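Local atomic coordinates of histone-lysine N-methyltransferase, H3 lysine-9 specific SUVH4 (Arabidopsis thaliana, PDB entry 4QEO), a protein that methylates histone H3 to lay down a repressive chromatin mark and binds methylated DNA, linking DNA methylation to histone methylation. Residues A[63-68]-A[182-187]; A[110-115]-A[167-172]; A[372-377]-A[491-496]. One frame throughout, in Å; residues are numbered along the deposited sequence.

Contact 1. Residues A[63-68]-A[182-187]; sequences IDVGHR and YTYDGL. With nucleotides of chain B.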
loop_
_atom_site.group_PDB
_atom_site.type_symbol
_atom_site.label_atom_id
_atom_site.label_comp_id
_atom_site.label_asym_id
_atom_site.label_seq_id
_atom_site.Cartn_x
_atom_site.Cartn_y
_atom_site.Cartn_z
ATOM N N ILE A 63 6.540 8.873 -10.119
ATOM C CA ILE A 63 5.545 9.488 -9.237
ATOM C C ILE A 63 4.588 10.308 -10.081
ATOM O O ILE A 63 4.885 11.451 -10.469
ATOM C CB ILE A 63 6.189 10.367 -8.146
ATOM C CG1 ILE A 63 7.142 9.509 -7.308
ATOM C CG2 ILE A 63 5.108 11.022 -7.267
ATOM C CD1 ILE A 63 7.881 10.255 -6.220
ATOM N N ASP A 64 3.453 9.693 -10.394
ATOM C CA ASP A 64 2.492 10.287 -11.306
ATOM C C ASP A 64 1.637 11.274 -10.552
ATOM O O ASP A 64 1.461 11.173 -9.337
ATOM C CB ASP A 64 1.559 9.226 -11.899
ATOM C CG ASP A 64 2.296 8.143 -12.683
ATOM O OD1 ASP A 64 3.341 8.424 -13.309
ATOM O OD2 ASP A 64 1.792 7.005 -12.676
ATOM N N VAL A 65 1.099 12.233 -11.283
ATOM C CA VAL A 65 0.085 13.105 -10.726
ATOM C C VAL A 65 -1.068 12.257 -10.194
ATOM O O VAL A 65 -1.564 11.340 -10.870
ATOM C CB VAL A 65 -0.411 14.125 -11.778
ATOM C CG1 VAL A 65 -1.529 14.999 -11.201
ATOM C CG2 VAL A 65 0.745 14.985 -12.251
ATOM N N GLY A 66 -1.479 12.553 -8.970
ATOM C CA GLY A 66 -2.454 11.743 -8.256
ATOM C C GLY A 66 -1.843 10.786 -7.244
ATOM O O GLY A 66 -2.557 10.166 -6.448
ATOM N N HIS A 67 -0.525 10.630 -7.272
ATOM C CA HIS A 67 0.116 9.700 -6.336
ATOM C C HIS A 67 -0.283 9.951 -4.879
ATOM O O HIS A 67 -0.209 11.078 -4.408
ATOM C CB HIS A 67 1.632 9.794 -6.446
ATOM C CG HIS A 67 2.337 8.699 -5.717
ATOM N ND1 HIS A 67 2.704 7.522 -6.332
ATOM C CD2 HIS A 67 2.685 8.570 -4.412
ATOM C CE1 HIS A 67 3.266 6.720 -5.441
ATOM N NE2 HIS A 67 3.264 7.328 -4.269
ATOM N N ARG A 68 -0.717 8.908 -4.174
ATOM C CA ARG A 68 -1.075 9.047 -2.774
ATOM C C ARG A 68 0.052 8.624 -1.836
ATOM O O ARG A 68 0.523 7.494 -1.891
ATOM C CB ARG A 68 -2.307 8.215 -2.450
ATOM C CG ARG A 68 -3.589 8.729 -3.047
ATOM C CD ARG A 68 -4.747 8.273 -2.193
ATOM N NE ARG A 68 -5.998 8.943 -2.526
ATOM C CZ ARG A 68 -6.944 8.420 -3.296
ATOM N NH1 ARG A 68 -6.776 7.219 -3.827
ATOM N NH2 ARG A 68 -8.057 9.100 -3.536
ATOM N N TYR A 182 -1.652 12.180 1.685
ATOM C CA TYR A 182 -1.133 13.326 0.949
ATOM C C TYR A 182 -1.165 12.998 -0.537
ATOM O O TYR A 182 -0.578 12.014 -0.958
ATOM C CB TYR A 182 0.292 13.626 1.413
ATOM C CG TYR A 182 0.340 14.075 2.854
ATOM C CD1 TYR A 182 0.520 13.155 3.887
ATOM C CD2 TYR A 182 0.182 15.416 3.186
ATOM C CE1 TYR A 182 0.546 13.565 5.228
ATOM C CE2 TYR A 182 0.206 15.836 4.519
ATOM C CZ TYR A 182 0.388 14.909 5.533
ATOM O OH TYR A 182 0.413 15.331 6.859
ATOM N N THR A 183 -1.867 13.792 -1.339
ATOM C CA THR A 183 -1.902 13.495 -2.767
ATOM C C THR A 183 -1.079 14.519 -3.519
ATOM O O THR A 183 -1.267 15.727 -3.350
ATOM C CB THR A 183 -3.333 13.500 -3.329
ATOM O OG1 THR A 183 -3.877 14.826 -3.211
ATOM C CG2 THR A 183 -4.200 12.510 -2.558
ATOM N N TYR A 184 -0.152 14.033 -4.334
ATOM C CA TYR A 184 0.543 14.897 -5.273
ATOM C C TYR A 184 -0.425 15.324 -6.372
ATOM O O TYR A 184 -0.930 14.481 -7.120
ATOM C CB TYR A 184 1.746 14.161 -5.877
ATOM C CG TYR A 184 2.369 14.909 -7.034
ATOM C CD1 TYR A 184 2.694 16.257 -6.915
ATOM C CD2 TYR A 184 2.651 14.265 -8.237
ATOM C CE1 TYR A 184 3.252 16.957 -7.972
ATOM C CE2 TYR A 184 3.212 14.953 -9.298
ATOM C CZ TYR A 184 3.512 16.296 -9.160
ATOM O OH TYR A 184 4.073 16.985 -10.216
ATOM N N ASP A 185 -0.665 16.630 -6.493
ATOM C CA ASP A 185 -1.710 17.115 -7.375
ATOM C C ASP A 185 -1.198 17.760 -8.663
ATOM O O ASP A 185 -1.975 18.359 -9.417
ATOM C CB ASP A 185 -2.620 18.086 -6.609
ATOM C CG ASP A 185 -3.481 17.377 -5.568
ATOM O OD1 ASP A 185 -3.613 16.132 -5.635
ATOM O OD2 ASP A 185 -4.034 18.061 -4.686
ATOM N N GLY A 186 0.102 17.643 -8.915
ATOM C CA GLY A 186 0.673 18.151 -10.155
ATOM C C GLY A 186 1.504 19.413 -10.004
ATOM O O GLY A 186 1.706 19.924 -8.890
ATOM N N LEU A 187 1.985 19.931 -11.131
ATOM C CA LEU A 187 2.801 21.129 -11.114
ATOM C C LEU A 187 1.940 22.411 -11.169
ATOM O O LEU A 187 0.921 22.455 -11.861
ATOM C CB LEU A 187 3.765 21.094 -12.300
ATOM C CG LEU A 187 4.674 19.853 -12.323
ATOM C CD1 LEU A 187 5.392 19.774 -13.636
ATOM C CD2 LEU A 187 5.696 19.980 -11.181
ATOM P P DT B 9 2.101 13.321 9.227
ATOM O OP1 DT B 9 2.789 12.403 8.396
ATOM O OP2 DT B 9 0.801 13.782 8.864
ATOM O "O5'" DT B 9 2.017 12.707 10.684
ATOM C "C5'" DT B 9 3.140 12.041 11.263
ATOM C "C4'" DT B 9 2.935 11.800 12.740
ATOM O "O4'" DT B 9 3.035 13.024 13.461
ATOM C "C3'" DT B 9 1.586 11.206 13.150
ATOM O "O3'" DT B 9 1.719 9.805 13.315
ATOM C "C2'" DT B 9 1.273 11.872 14.477
ATOM C "C1'" DT B 9 2.427 12.829 14.710
ATOM N N1 DT B 9 2.060 14.144 15.219
ATOM C C2 DT B 9 2.701 14.620 16.337
ATOM O O2 DT B 9 3.519 13.974 16.959
ATOM N N3 DT B 9 2.334 15.884 16.706
ATOM C C4 DT B 9 1.428 16.705 16.076
ATOM O O4 DT B 9 1.217 17.823 16.512
ATOM C C5 DT B 9 0.813 16.152 14.898
ATOM C C7 DT B 9 -0.202 16.964 14.159
ATOM C C6 DT B 9 1.167 14.921 14.524
ATOM P P DA B 8 1.760 19.297 7.830
ATOM O OP1 DA B 8 1.811 19.120 6.414
ATOM O OP2 DA B 8 0.656 18.774 8.553
ATOM O "O5'" DA B 8 3.075 18.567 8.306
ATOM C "C5'" DA B 8 3.264 18.254 9.672
ATOM C "C4'" DA B 8 3.711 16.824 9.818
ATOM O "O4'" DA B 8 4.412 16.689 11.058
ATOM C "C3'" DA B 8 2.563 15.835 9.911
ATOM O "O3'" DA B 8 3.004 14.555 9.463
ATOM C "C2'" DA B 8 2.196 15.911 11.379
ATOM C "C1'" DA B 8 3.504 16.296 12.068
ATOM N N9 DA B 8 3.436 17.380 13.040
ATOM C C8 DA B 8 2.646 18.497 13.037
ATOM N N7 DA B 8 2.873 19.307 14.039
ATOM C C5 DA B 8 3.894 18.689 14.740
ATOM C C6 DA B 8 4.589 19.043 15.909
ATOM N N6 DA B 8 4.359 20.158 16.597
ATOM N N1 DA B 8 5.553 18.209 16.339
ATOM C C2 DA B 8 5.784 17.090 15.651
ATOM N N3 DA B 8 5.207 16.652 14.539
ATOM C C4 DA B 8 4.256 17.507 14.132
#
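With CG anti to the backbone N (chi1 170°), Tyr-184 lays its ring against the turn of 63-68, while Val-65, whose CG1 is anti to its own N (chi1 177°), leaves CG2 to meet that ring. CG2 of Val-65 stands 3.8 Å from CE2 of Tyr-184, and the carbonyl O of Asp-64 comes to the ring's edge, 3.5 Å from CD2 of Tyr-184. CG2 of Ile-63 comes to CD2 of the ring, the two side chains crossing at about a right angle. The Tyr-184 hydroxyl bonds Asp-59.

Residues 64-67 form a type II beta turn at the entry to a short strand that pairs antiparallel with 182-187 in the sheet of the SRA domain. Gly-66 gives its N-H to Tyr-184 O at 2.7 Å, almost along the C=O axis; Tyr-184 N returns a bond to His-67 O at 3.0 Å. Arg-68 and Thr-183 form an antiparallel non-hydrogen-bonded pair, their side chains side by side, CG of Arg-68 3.9 Å from CG2 of Thr-183. Pointing away from the turn, Tyr-182 reaches the DNA backbone: its OH, also bonded to Arg-180, donates to OP2 of DT9 of chain B at 2.6 Å, with the phosphate oxygen in the ring plane.

Contact 2. Residues A[110-115]-A[167-172]; sequences IVMSGQ and VTRGHN. With nucleotides of chain B.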
loop_
_atom_site.group_PDB
_atom_site.type_symbol
_atom_site.label_atom_id
_atom_site.label_comp_id
_atom_site.label_asym_id
_atom_site.label_seq_id
_atom_site.Cartn_x
_atom_site.Cartn_y
_atom_site.Cartn_z
ATOM N N ILE A 110 5.762 22.061 -2.524
ATOM C CA ILE A 110 5.081 22.579 -1.342
ATOM C C ILE A 110 3.999 21.628 -0.874
ATOM O O ILE A 110 3.480 20.841 -1.646
ATOM C CB ILE A 110 4.458 23.994 -1.564
ATOM C CG1 ILE A 110 3.335 23.914 -2.608
ATOM C CG2 ILE A 110 5.542 24.976 -2.001
ATOM C CD1 ILE A 110 2.512 25.181 -2.726
ATOM N N VAL A 111 3.647 21.721 0.404
ATOM C CA VAL A 111 2.573 20.900 0.935
ATOM C C VAL A 111 1.496 21.803 1.528
ATOM O O VAL A 111 1.790 22.672 2.354
ATOM C CB VAL A 111 3.102 19.961 2.048
ATOM C CG1 VAL A 111 1.960 19.151 2.641
ATOM C CG2 VAL A 111 4.207 19.045 1.499
ATOM N N MET A 112 0.247 21.594 1.120
ATOM C CA MET A 112 -0.871 22.339 1.685
ATOM C C MET A 112 -1.656 21.425 2.616
ATOM O O MET A 112 -2.265 20.446 2.176
ATOM C CB MET A 112 -1.819 22.838 0.574
ATOM C CG MET A 112 -1.166 23.457 -0.643
ATOM S SD MET A 112 -2.335 23.681 -2.036
ATOM C CE MET A 112 -3.753 24.369 -1.174
ATOM N N SER A 113 -1.652 21.735 3.905
ATOM C CA SER A 113 -2.252 20.829 4.874
ATOM C C SER A 113 -3.239 21.582 5.726
ATOM O O SER A 113 -3.688 21.076 6.744
ATOM C CB SER A 113 -1.170 20.206 5.750
ATOM O OG SER A 113 -0.446 19.260 4.983
ATOM N N GLY A 114 -3.563 22.799 5.301
ATOM C CA GLY A 114 -4.586 23.592 5.963
ATOM C C GLY A 114 -4.157 24.098 7.330
ATOM O O GLY A 114 -4.986 24.328 8.205
ATOM N N GLN A 115 -2.855 24.278 7.520
ATOM C CA GLN A 115 -2.342 24.689 8.826
ATOM C C GLN A 115 -2.153 26.200 8.965
ATOM O O GLN A 115 -2.035 26.721 10.073
ATOM C CB GLN A 115 -1.026 23.975 9.081
ATOM C CG GLN A 115 -1.155 22.482 8.881
ATOM C CD GLN A 115 -1.949 21.871 9.999
ATOM O OE1 GLN A 115 -1.655 22.110 11.159
ATOM N NE2 GLN A 115 -2.984 21.116 9.664
ATOM N N VAL A 167 2.836 20.459 -6.055
ATOM C CA VAL A 167 1.891 20.817 -5.009
ATOM C C VAL A 167 1.212 19.539 -4.514
ATOM O O VAL A 167 0.704 18.734 -5.300
ATOM C CB VAL A 167 0.831 21.840 -5.509
ATOM C CG1 VAL A 167 -0.243 22.030 -4.453
ATOM C CG2 VAL A 167 1.505 23.169 -5.864
ATOM N N THR A 168 1.238 19.358 -3.200
ATOM C CA THR A 168 0.692 18.172 -2.553
ATOM C C THR A 168 -0.272 18.601 -1.462
ATOM O O THR A 168 0.031 19.508 -0.682
ATOM C CB THR A 168 1.827 17.317 -1.954
ATOM O OG1 THR A 168 2.677 16.860 -3.018
ATOM C CG2 THR A 168 1.265 16.107 -1.164
ATOM N N ARG A 169 -1.438 17.961 -1.420
ATOM C CA ARG A 169 -2.474 18.332 -0.460
ATOM C C ARG A 169 -2.645 17.236 0.596
ATOM O O ARG A 169 -2.725 16.049 0.258
ATOM C CB ARG A 169 -3.819 18.519 -1.163
ATOM C CG ARG A 169 -4.041 19.897 -1.818
ATOM C CD ARG A 169 -5.375 19.928 -2.580
ATOM N NE ARG A 169 -5.590 21.242 -3.178
ATOM C CZ ARG A 169 -5.113 21.608 -4.366
ATOM N NH1 ARG A 169 -4.419 20.745 -5.107
ATOM N NH2 ARG A 169 -5.351 22.834 -4.827
ATOM N N GLY A 170 -2.728 17.644 1.855
ATOM C CA GLY A 170 -3.120 16.745 2.919
ATOM C C GLY A 170 -4.625 16.603 2.874
ATOM O O GLY A 170 -5.327 17.530 2.480
ATOM N N HIS A 171 -5.116 15.429 3.254
ATOM C CA HIS A 171 -6.538 15.129 3.256
ATOM C C HIS A 171 -6.790 14.334 4.521
ATOM O O HIS A 171 -6.029 13.411 4.841
ATOM C CB HIS A 171 -6.940 14.235 2.071
ATOM C CG HIS A 171 -6.687 14.834 0.717
ATOM N ND1 HIS A 171 -7.609 15.624 0.065
ATOM C CD2 HIS A 171 -5.636 14.709 -0.130
ATOM C CE1 HIS A 171 -7.129 15.980 -1.114
ATOM N NE2 HIS A 171 -5.936 15.434 -1.260
ATOM N N ASN A 172 -7.858 14.681 5.231
ATOM C CA ASN A 172 -8.315 13.878 6.355
ATOM C C ASN A 172 -9.022 12.644 5.844
ATOM O O ASN A 172 -9.753 12.706 4.856
ATOM C CB ASN A 172 -9.249 14.680 7.255
ATOM C CG ASN A 172 -8.498 15.595 8.193
ATOM O OD1 ASN A 172 -7.337 15.345 8.523
ATOM N ND2 ASN A 172 -9.156 16.661 8.635
ATOM N N1 5CM B 7 1.726 24.358 5.872
ATOM C C2 5CM B 7 0.486 24.747 5.352
ATOM N N3 5CM B 7 0.334 25.859 4.631
ATOM C C4 5CM B 7 1.349 26.641 4.380
ATOM C C5 5CM B 7 2.651 26.258 4.916
ATOM C C5A 5CM B 7 3.817 27.135 4.658
ATOM C C6 5CM B 7 2.770 25.120 5.669
ATOM O O2 5CM B 7 -0.487 24.072 5.515
ATOM N N4 5CM B 7 1.232 27.735 3.681
ATOM C "C1'" 5CM B 7 1.807 23.187 6.715
ATOM C "C2'" 5CM B 7 2.904 22.153 6.531
ATOM C "C3'" 5CM B 7 3.004 21.598 7.931
ATOM C "C4'" 5CM B 7 2.875 22.851 8.772
ATOM O "O4'" 5CM B 7 2.024 23.682 8.020
ATOM O "O3'" 5CM B 7 1.899 20.769 8.247
ATOM C "C5'" 5CM B 7 4.188 23.537 9.163
ATOM O "O5'" 5CM B 7 5.058 23.875 8.114
ATOM P P 5CM B 7 6.060 25.068 8.183
ATOM O OP1 5CM B 7 6.533 25.303 6.861
ATOM O OP2 5CM B 7 5.505 26.120 8.954
ATOM P P DA B 8 1.760 19.297 7.830
ATOM O OP1 DA B 8 1.811 19.120 6.414
ATOM O OP2 DA B 8 0.656 18.774 8.553
ATOM O "O5'" DA B 8 3.075 18.567 8.306
ATOM C "C5'" DA B 8 3.264 18.254 9.672
ATOM C "C4'" DA B 8 3.711 16.824 9.818
ATOM O "O4'" DA B 8 4.412 16.689 11.058
ATOM C "C3'" DA B 8 2.563 15.835 9.911
ATOM O "O3'" DA B 8 3.004 14.555 9.463
ATOM C "C2'" DA B 8 2.196 15.911 11.379
ATOM C "C1'" DA B 8 3.504 16.296 12.068
ATOM N N9 DA B 8 3.436 17.380 13.040
ATOM C C8 DA B 8 2.646 18.497 13.037
ATOM N N7 DA B 8 2.873 19.307 14.039
ATOM C C5 DA B 8 3.894 18.689 14.740
ATOM C C6 DA B 8 4.589 19.043 15.909
ATOM N N6 DA B 8 4.359 20.158 16.597
ATOM N N1 DA B 8 5.553 18.209 16.339
ATOM C C2 DA B 8 5.784 17.090 15.651
ATOM N N3 DA B 8 5.207 16.652 14.539
ATOM C C4 DA B 8 4.256 17.507 14.132
HETATM O O HOH W 1 4.549 18.781 -3.441
#
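Two backbone N-H groups grip O2 of the 5-methylcytosine 5CM7 of chain B: Ser-113 N and Gln-115 N each bond it at 3.1 Å, both nearly straight. This is consistent with the base flipping by which SRA domains read 5-methylcytosine, and the loop that carries it leaves the end of a strand paired in parallel with 167-172. Gln-115 folds back, chi2 -72°, so that its NE2 bonds Ser-113 O and braces the loop. Ser-113 OG donates to OP1 of DA8 of chain B at 2.7 Å, so one residue holds both a base and a phosphate.

Three hydrogen bonds join the strands, passing in turn from Thr-168 N to Ile-110 O, from Met-112 N to Thr-168 O (2.8 Å) and from Gly-170 N to Met-112 O. On the face of Ile-110, Met-112, Val-167 and Arg-169, CG1 of Ile-110 lies alongside CG2 of Val-167. Chi1 (-45°) and an extended chi2 (168°) put SD of Met-112 3.6 Å from CG1 of Val-167 and above one face of the Arg-169 guanidinium, toward its rim; a bend at chi3 then swings CE toward Arg-169 NE. An alanine in place of Met-112 would lose the thioether, and would probably loosen the packing on Val-167 and on the guanidinium face. That guanidinium has its charge met by Asp-185 and Asp-121. On the face of Val-111 and Thr-168 a water donates to Ile-110 O at 2.9 Å and hydrogen-bonds Thr-168 OG1 at 2.7 Å.

Contact 3. Residues A[372-377]-A[491-496]; sequences WEYIPA and NISPMQ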
loop_
_atom_site.group_PDB
_atom_site.type_symbol
_atom_site.label_atom_id
_atom_site.label_comp_id
_atom_site.label_asym_id
_atom_site.label_seq_id
_atom_site.Cartn_x
_atom_site.Cartn_y
_atom_site.Cartn_z
ATOM N N TRP A 372 -12.712 -0.903 -0.688
ATOM C CA TRP A 372 -13.406 0.370 -0.530
ATOM C C TRP A 372 -12.706 1.252 0.478
ATOM O O TRP A 372 -13.047 2.413 0.633
ATOM C CB TRP A 372 -14.848 0.150 -0.088
ATOM C CG TRP A 372 -15.747 -0.337 -1.177
ATOM C CD1 TRP A 372 -15.394 -0.673 -2.450
ATOM C CD2 TRP A 372 -17.156 -0.538 -1.084
ATOM N NE1 TRP A 372 -16.502 -1.074 -3.158
ATOM C CE2 TRP A 372 -17.598 -1.001 -2.338
ATOM C CE3 TRP A 372 -18.090 -0.379 -0.055
ATOM C CZ2 TRP A 372 -18.931 -1.305 -2.592
ATOM C CZ3 TRP A 372 -19.415 -0.684 -0.307
ATOM C CH2 TRP A 372 -19.823 -1.140 -1.566
ATOM N N GLU A 373 -11.732 0.692 1.175
ATOM C CA GLU A 373 -10.975 1.463 2.150
ATOM C C GLU A 373 -9.479 1.228 2.008
ATOM O O GLU A 373 -9.039 0.326 1.296
ATOM C CB GLU A 373 -11.429 1.139 3.579
ATOM C CG GLU A 373 -12.121 -0.201 3.730
ATOM C CD GLU A 373 -12.462 -0.531 5.174
ATOM O OE1 GLU A 373 -13.149 -1.546 5.411
ATOM O OE2 GLU A 373 -12.036 0.222 6.075
ATOM N N TYR A 374 -8.711 2.050 2.705
ATOM C CA TYR A 374 -7.260 1.968 2.697
ATOM C C TYR A 374 -6.773 0.670 3.321
ATOM O O TYR A 374 -7.288 0.245 4.351
ATOM C CB TYR A 374 -6.683 3.179 3.434
ATOM C CG TYR A 374 -6.805 4.468 2.639
ATOM C CD1 TYR A 374 -5.909 4.762 1.624
ATOM C CD2 TYR A 374 -7.823 5.383 2.897
ATOM C CE1 TYR A 374 -6.013 5.938 0.888
ATOM C CE2 TYR A 374 -7.937 6.554 2.162
ATOM C CZ TYR A 374 -7.033 6.825 1.159
ATOM O OH TYR A 374 -7.140 7.993 0.429
ATOM N N ILE A 375 -5.801 0.032 2.669
ATOM C CA ILE A 375 -5.159 -1.172 3.199
ATOM C C ILE A 375 -3.663 -0.923 3.452
ATOM O O ILE A 375 -2.884 -0.751 2.507
ATOM C CB ILE A 375 -5.320 -2.367 2.247
ATOM C CG1 ILE A 375 -6.804 -2.647 1.994
ATOM C CG2 ILE A 375 -4.631 -3.599 2.822
ATOM C CD1 ILE A 375 -7.064 -3.808 1.066
ATOM N N PRO A 376 -3.260 -0.879 4.732
ATOM C CA PRO A 376 -1.850 -0.641 5.053
ATOM C C PRO A 376 -0.973 -1.818 4.639
ATOM O O PRO A 376 -1.399 -2.974 4.722
ATOM C CB PRO A 376 -1.854 -0.496 6.584
ATOM C CG PRO A 376 -3.273 -0.153 6.935
ATOM C CD PRO A 376 -4.103 -0.908 5.938
ATOM N N ALA A 377 0.246 -1.518 4.206
ATOM C CA ALA A 377 1.215 -2.545 3.829
ATOM C C ALA A 377 1.499 -3.461 5.012
ATOM O O ALA A 377 1.774 -2.986 6.107
ATOM C CB ALA A 377 2.513 -1.886 3.352
ATOM N N ASN A 491 0.890 -0.037 0.534
ATOM C CA ASN A 491 -0.282 0.703 0.955
ATOM C C ASN A 491 -1.242 0.828 -0.236
ATOM O O ASN A 491 -0.871 1.322 -1.305
ATOM C CB ASN A 491 0.129 2.082 1.487
ATOM C CG ASN A 491 0.953 1.985 2.761
ATOM O OD1 ASN A 491 0.598 1.246 3.673
ATOM N ND2 ASN A 491 2.067 2.711 2.815
ATOM N N ILE A 492 -2.474 0.374 -0.051
ATOM C CA ILE A 492 -3.444 0.311 -1.138
ATOM C C ILE A 492 -4.555 1.333 -0.908
ATOM O O ILE A 492 -5.070 1.457 0.206
ATOM C CB ILE A 492 -4.015 -1.136 -1.262
ATOM C CG1 ILE A 492 -2.856 -2.113 -1.509
ATOM C CG2 ILE A 492 -5.060 -1.224 -2.359
ATOM C CD1 ILE A 492 -3.214 -3.588 -1.392
ATOM N N SER A 493 -4.899 2.086 -1.951
ATOM C CA SER A 493 -5.958 3.087 -1.856
ATOM C C SER A 493 -7.304 2.475 -2.238
ATOM O O SER A 493 -7.347 1.464 -2.936
ATOM C CB SER A 493 -5.662 4.280 -2.782
ATOM O OG SER A 493 -4.520 5.005 -2.362
ATOM N N PRO A 494 -8.409 3.098 -1.800
ATOM C CA PRO A 494 -9.751 2.638 -2.183
ATOM C C PRO A 494 -9.938 2.527 -3.707
ATOM O O PRO A 494 -9.408 3.349 -4.445
ATOM C CB PRO A 494 -10.655 3.732 -1.620
ATOM C CG PRO A 494 -9.909 4.241 -0.428
ATOM C CD PRO A 494 -8.464 4.195 -0.817
ATOM N N MET A 495 -10.673 1.503 -4.142
ATOM C CA MET A 495 -10.978 1.240 -5.554
ATOM C C MET A 495 -9.816 0.692 -6.387
ATOM O O MET A 495 -9.987 0.398 -7.570
ATOM C CB MET A 495 -11.618 2.454 -6.239
ATOM C CG MET A 495 -12.918 2.864 -5.608
ATOM S SD MET A 495 -14.021 1.455 -5.423
ATOM C CE MET A 495 -15.126 2.104 -4.171
ATOM N N GLN A 496 -8.642 0.548 -5.782
ATOM C CA GLN A 496 -7.548 -0.135 -6.462
ATOM C C GLN A 496 -7.782 -1.654 -6.475
ATOM O O GLN A 496 -8.089 -2.251 -5.439
ATOM C CB GLN A 496 -6.203 0.225 -5.822
ATOM C CG GLN A 496 -5.737 1.645 -6.165
ATOM C CD GLN A 496 -4.355 1.980 -5.614
ATOM O OE1 GLN A 496 -3.846 1.321 -4.702
ATOM N NE2 GLN A 496 -3.740 3.007 -6.176
#
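Backbone hydrogen bonds set the register: Ile-375 and Ile-492 exchange a reciprocal pair, Ile-375 N to Ile-492 O at 2.9 Å, on a lone pair of the carbonyl, and Ile-492 N to Ile-375 O at 2.8 Å. One side-chain bond adds to this pair, from Ala-377 N to Asn-491 OD1 at 2.8 Å; the donor stands above the carboxamide plane, 36° out of it.

Two loops of the SET domain, one between strands 367-371 and 380-383 and the other between strands 483-488 and 499-500, thus run antiparallel and meet in a single beta bridge. Residues 493-496 form a type II turn, whose Gln-496 side chain turns back to take Ser-493 N on OE1.

Among the apolar contacts, CD of Pro-494 sits 3.4 Å above the centre of the Tyr-374 ring, a CH-pi contact only 11° off the normal. The two isoleucines meet through their CB atoms.

The sulfur contact is oblique: Met-495, bent at chi2 (-50°), brings SD to 4.7 Å from the centroid of the five-membered ring of Trp-372, with its CE 3.3 Å from Trp-372 CD1. The indole NE1 itself bonds Glu-358.

From the N terminus, 63-68 comes first and pairs with 182-187, so that contact 1 closes a loop spanning 113 residues. Within that span, contact 2 closes a shorter one, joining 110-115 to 167-172, so the two nest without crossing. Strands 165-172 and 180-197 follow each other in the chain and pair in the same SRA sheet, and the two contacts also touch where Tyr-182 packs on Ser-113. Contact 3 comes later, in series, closing a loop within the SET domain. It nevertheless meets contact 1, where Arg-68 packs on Tyr-374 and Ser-493, one place where the SRA and SET domains meet. Contacts 2 and 3 do not touch, their nearest atoms about 6 Å apart.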